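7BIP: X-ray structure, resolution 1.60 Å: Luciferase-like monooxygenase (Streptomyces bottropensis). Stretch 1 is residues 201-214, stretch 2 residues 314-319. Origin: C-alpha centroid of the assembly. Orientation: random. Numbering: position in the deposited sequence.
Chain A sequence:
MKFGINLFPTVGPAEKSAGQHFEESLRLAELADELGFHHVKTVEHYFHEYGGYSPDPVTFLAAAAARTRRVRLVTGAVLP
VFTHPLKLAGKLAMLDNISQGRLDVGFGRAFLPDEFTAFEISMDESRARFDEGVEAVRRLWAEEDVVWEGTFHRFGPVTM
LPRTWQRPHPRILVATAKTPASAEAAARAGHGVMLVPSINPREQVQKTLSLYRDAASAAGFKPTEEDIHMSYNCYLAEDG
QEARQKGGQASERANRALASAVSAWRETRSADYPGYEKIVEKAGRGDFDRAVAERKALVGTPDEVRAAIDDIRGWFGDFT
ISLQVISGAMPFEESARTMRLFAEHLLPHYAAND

Stretch 1 201-214: PREQVQKTLSLYRD
Stretch 2 314-319: GWFGDF

The polar part of this contact is a helix C-terminus whose last carbonyls are taken up by side chains from a second helix, more than a hundred residues away in sequence. Stretch 1 opens with Pro 201 at the N-cap position (phi/psi -64/151) and is helical from Arg 202 through Asp 214, near -64/-41, with regular i to i+4 backbone bonds. Stretch 2 supplies the final helical residues, Gly 314 to Phe 316, and the extended exit through Phe 319.

Arg 213 makes the bifurcated bond: its NH2 donates to Phe 316 O at 2.8 Å and its NH1 to the same Phe 316 O at 3.0 Å, with N-H...O angles of 151° and 140°. The carbonyl lies near the guanidinium plane, at its edge, so one oxygen can serve both terminal nitrogens. Chi angles of -76°, 160° and 170° (m, t, t) give the arm its reach. A water extends the grip, accepting from Arg 213 NH2 at 3.3 Å and donating to Asp 318 O at 2.6 Å.

One carbonyl earlier, Gln 206 NE2 donates to Trp 315 O at 2.9 Å and a nearly straight 174°. The CA-to-CB bond of Gln 206 points sideways, yet chi1 -77° (m), chi2 180° (t) and chi3 -50° bring its amide to the carbonyl. The backbones come nearest here, Gln 206 CA to Phe 316 CA at 6.1 Å.

Gly 317 ends the helix with phi/psi 87/-169, following Phe 316 at -110/-15. An ideal CB there would sit 2.9 Å from Arg 213 NH2 and be jammed against the preceding carbonyl oxygen; the turn itself calls for glycine, and the arginine fills the space beside it. Asp 318 (-84/132) directs its CB away, and its carbonyl meets the water.

Toward the start of stretch 1, Arg 202 lies over one face of the Trp 315 indole. Its CD is 3.6 Å from the centroid of the five-membered ring and 12° off the normal, a CH-pi contact, while its CZ is 4.2 Å from the centroid of the six-membered ring and 34° off, an off-centre cation-pi contact. NE approaches Trp 315 CE2 to 3.0 Å; its 3.4 Å approach to Trp 315 NE1 pairs two donors and is no hydrogen bond. Arg 202 has chi1 -180° (t), chi2 -137° and chi3 -77° (m); Trp 315 has chi1 -59° (m) and chi2 -27°.

Phe 316, with the same chi pair, buries the most surface, 113 of the 417 Å² total. Val 205 (chi1 176°, t) sets CG1 over one ring face, 3.9 Å from the centroid and 3.6 Å from Phe 316 CZ. Gln 206 CG meets the ring edge, 3.7 Å from Phe 316 CE1, and Leu 209 (m, t) brings CD1 within 3.7 Å of Phe 316 CB. The rule is economical: positions 202, 205, 206, 209 and 213 form one helical stripe, packing aromatic side chains and binding the carbonyls of the same residues.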

# COMPACT_ATOMS: atom_id res chain seq x y z
N PRO A 201 8.93 30.09 -14.33
CA PRO A 201 9.35 30.60 -15.65
C PRO A 201 10.39 29.69 -16.28
O PRO A 201 11.16 29.02 -15.60
CB PRO A 201 9.93 31.98 -15.33
CG PRO A 201 9.42 32.34 -13.98
CD PRO A 201 9.25 31.04 -13.25
N ARG A 202 10.39 29.69 -17.62
CA ARG A 202 11.31 28.85 -18.38
C ARG A 202 12.76 29.05 -17.94
O ARG A 202 13.49 28.09 -17.68
CB ARG A 202 11.16 29.16 -19.87
CG ARG A 202 12.05 28.35 -20.78
CD ARG A 202 12.66 29.23 -21.86
NE ARG A 202 11.70 29.53 -22.91
CZ ARG A 202 11.62 30.69 -23.56
NH1 ARG A 202 12.47 31.67 -23.28
NH2 ARG A 202 10.71 30.86 -24.51
N GLU A 203 13.18 30.31 -17.85
CA GLU A 203 14.57 30.60 -17.50
C GLU A 203 14.90 30.17 -16.08
O GLU A 203 16.06 29.86 -15.78
CB GLU A 203 14.86 32.09 -17.69
CG GLU A 203 14.41 32.63 -19.04
CD GLU A 203 12.94 33.04 -19.06
OE1 GLU A 203 12.51 33.64 -20.06
OE2 GLU A 203 12.23 32.76 -18.07
N GLN A 204 13.90 30.11 -15.19
CA GLN A 204 14.15 29.65 -13.83
C GLN A 204 14.40 28.15 -13.79
O GLN A 204 15.31 27.68 -13.11
CB GLN A 204 12.99 30.03 -12.91
CG GLN A 204 13.32 29.84 -11.44
CD GLN A 204 12.12 29.44 -10.61
OE1 GLN A 204 10.98 29.70 -10.98
NE2 GLN A 204 12.38 28.80 -9.47
N VAL A 205 13.59 27.38 -14.53
CA VAL A 205 13.81 25.94 -14.60
C VAL A 205 15.18 25.65 -15.22
O VAL A 205 15.89 24.73 -14.79
CB VAL A 205 12.67 25.26 -15.38
CG1 VAL A 205 12.95 23.76 -15.55
CG2 VAL A 205 11.34 25.47 -14.67
N GLN A 206 15.56 26.43 -16.22
CA GLN A 206 16.86 26.24 -16.87
C GLN A 206 18.00 26.47 -15.89
O GLN A 206 18.99 25.73 -15.89
CB GLN A 206 17.00 27.17 -18.07
CG GLN A 206 16.25 26.70 -19.29
CD GLN A 206 16.41 27.65 -20.46
OE1 GLN A 206 16.23 28.86 -20.32
NE2 GLN A 206 16.77 27.10 -21.61
N LYS A 207 17.90 27.51 -15.06
CA LYS A 207 18.99 27.80 -14.14
C LYS A 207 19.06 26.77 -13.02
O LYS A 207 20.15 26.42 -12.56
CB LYS A 207 18.86 29.22 -13.59
CG LYS A 207 19.26 30.31 -14.58
CD LYS A 207 20.58 29.98 -15.28
CE LYS A 207 20.41 29.90 -16.80
NZ LYS A 207 21.58 29.25 -17.47
N THR A 208 17.90 26.27 -12.59
CA THR A 208 17.89 25.16 -11.64
C THR A 208 18.56 23.93 -12.24
O THR A 208 19.34 23.25 -11.57
CB THR A 208 16.45 24.84 -11.22
OG1 THR A 208 15.87 25.98 -10.60
CG2 THR A 208 16.43 23.68 -10.25
N LEU A 209 18.26 23.63 -13.51
CA LEU A 209 18.90 22.49 -14.16
C LEU A 209 20.41 22.71 -14.28
O LEU A 209 21.19 21.77 -14.09
CB LEU A 209 18.29 22.25 -15.54
CG LEU A 209 16.92 21.56 -15.50
CD1 LEU A 209 16.16 21.76 -16.81
CD2 LEU A 209 17.09 20.09 -15.20
N SER A 210 20.82 23.94 -14.58
CA SER A 210 22.25 24.24 -14.68
C SER A 210 22.93 24.06 -13.33
O SER A 210 24.00 23.44 -13.24
CB SER A 210 22.45 25.66 -15.20
OG SER A 210 23.82 25.90 -15.48
N LEU A 211 22.33 24.59 -12.26
CA LEU A 211 22.88 24.38 -10.92
C LEU A 211 22.93 22.90 -10.57
O LEU A 211 23.90 22.43 -9.95
CB LEU A 211 22.07 25.14 -9.88
CG LEU A 211 21.96 26.66 -10.06
CD1 LEU A 211 21.04 27.23 -9.00
CD2 LEU A 211 23.34 27.30 -9.99
N TYR A 212 21.88 22.15 -10.93
CA TYR A 212 21.86 20.72 -10.63
C TYR A 212 22.95 19.99 -11.39
O TYR A 212 23.73 19.22 -10.80
CB TYR A 212 20.48 20.14 -10.96
CG TYR A 212 20.39 18.64 -10.83
CD1 TYR A 212 20.35 18.03 -9.58
CD2 TYR A 212 20.36 17.82 -11.96
CE1 TYR A 212 20.27 16.66 -9.46
CE2 TYR A 212 20.30 16.45 -11.85
CZ TYR A 212 20.24 15.87 -10.59
OH TYR A 212 20.17 14.51 -10.47
N ARG A 213 23.04 20.22 -12.70
CA ARG A 213 24.05 19.54 -13.50
C ARG A 213 25.46 19.92 -13.06
O ARG A 213 26.37 19.08 -13.05
CB ARG A 213 23.83 19.83 -14.98
CG ARG A 213 22.66 19.05 -15.59
CD ARG A 213 22.14 19.66 -16.89
NE ARG A 213 21.18 18.78 -17.56
CZ ARG A 213 20.11 19.20 -18.23
NH1 ARG A 213 19.83 20.50 -18.31
NH2 ARG A 213 19.30 18.32 -18.80
N ASP A 214 25.66 21.19 -12.68
CA ASP A 214 26.97 21.62 -12.20
C ASP A 214 27.33 20.92 -10.89
O ASP A 214 28.43 20.37 -10.75
CB ASP A 214 26.98 23.14 -12.00
CG ASP A 214 27.32 23.89 -13.27
OD1 ASP A 214 27.37 25.13 -13.23
OD2 ASP A 214 27.53 23.23 -14.32
N GLY A 314 14.65 21.60 -26.39
CA GLY A 314 15.66 22.60 -26.68
C GLY A 314 16.04 23.44 -25.48
O GLY A 314 17.20 23.84 -25.34
N TRP A 315 15.08 23.72 -24.59
CA TRP A 315 15.39 24.51 -23.40
C TRP A 315 16.09 23.68 -22.32
O TRP A 315 17.02 24.17 -21.67
CB TRP A 315 14.12 25.11 -22.79
CG TRP A 315 13.34 25.99 -23.69
CD1 TRP A 315 13.81 26.73 -24.74
CD2 TRP A 315 11.93 26.23 -23.62
NE1 TRP A 315 12.77 27.42 -25.33
CE2 TRP A 315 11.61 27.12 -24.66
CE3 TRP A 315 10.91 25.77 -22.78
CZ2 TRP A 315 10.31 27.58 -24.88
CZ3 TRP A 315 9.62 26.22 -22.99
CH2 TRP A 315 9.32 27.11 -24.04
N PHE A 316 15.63 22.46 -22.09
CA PHE A 316 15.99 21.72 -20.90
C PHE A 316 16.91 20.54 -21.15
O PHE A 316 17.50 20.02 -20.20
CB PHE A 316 14.73 21.19 -20.19
CG PHE A 316 13.76 22.27 -19.78
CD1 PHE A 316 14.20 23.56 -19.52
CD2 PHE A 316 12.41 21.98 -19.64
CE1 PHE A 316 13.30 24.55 -19.15
CE2 PHE A 316 11.51 22.95 -19.27
CZ PHE A 316 11.95 24.23 -19.01
N GLY A 317 17.05 20.10 -22.40
CA GLY A 317 17.76 18.86 -22.66
C GLY A 317 16.83 17.67 -22.56
O GLY A 317 15.60 17.81 -22.50
N ASP A 318 17.42 16.48 -22.55
CA ASP A 318 16.63 15.26 -22.47
C ASP A 318 16.30 14.92 -21.02
O ASP A 318 17.18 14.94 -20.15
CB ASP A 318 17.39 14.10 -23.11
CG ASP A 318 17.27 14.11 -24.61
OD1 ASP A 318 16.13 14.02 -25.11
OD2 ASP A 318 18.31 14.22 -25.29
N PHE A 319 15.03 14.61 -20.75
CA PHE A 319 14.62 14.26 -19.39
C PHE A 319 13.34 13.44 -19.48
O PHE A 319 12.92 13.03 -20.57
CB PHE A 319 14.46 15.52 -18.52
CG PHE A 319 13.35 16.45 -18.96
CD1 PHE A 319 12.12 16.44 -18.30
CD2 PHE A 319 13.53 17.34 -20.01
CE1 PHE A 319 11.10 17.28 -18.70
CE2 PHE A 319 12.50 18.19 -20.41
CZ PHE A 319 11.28 18.15 -19.75
O HOH W 1 19.69 15.15 -19.48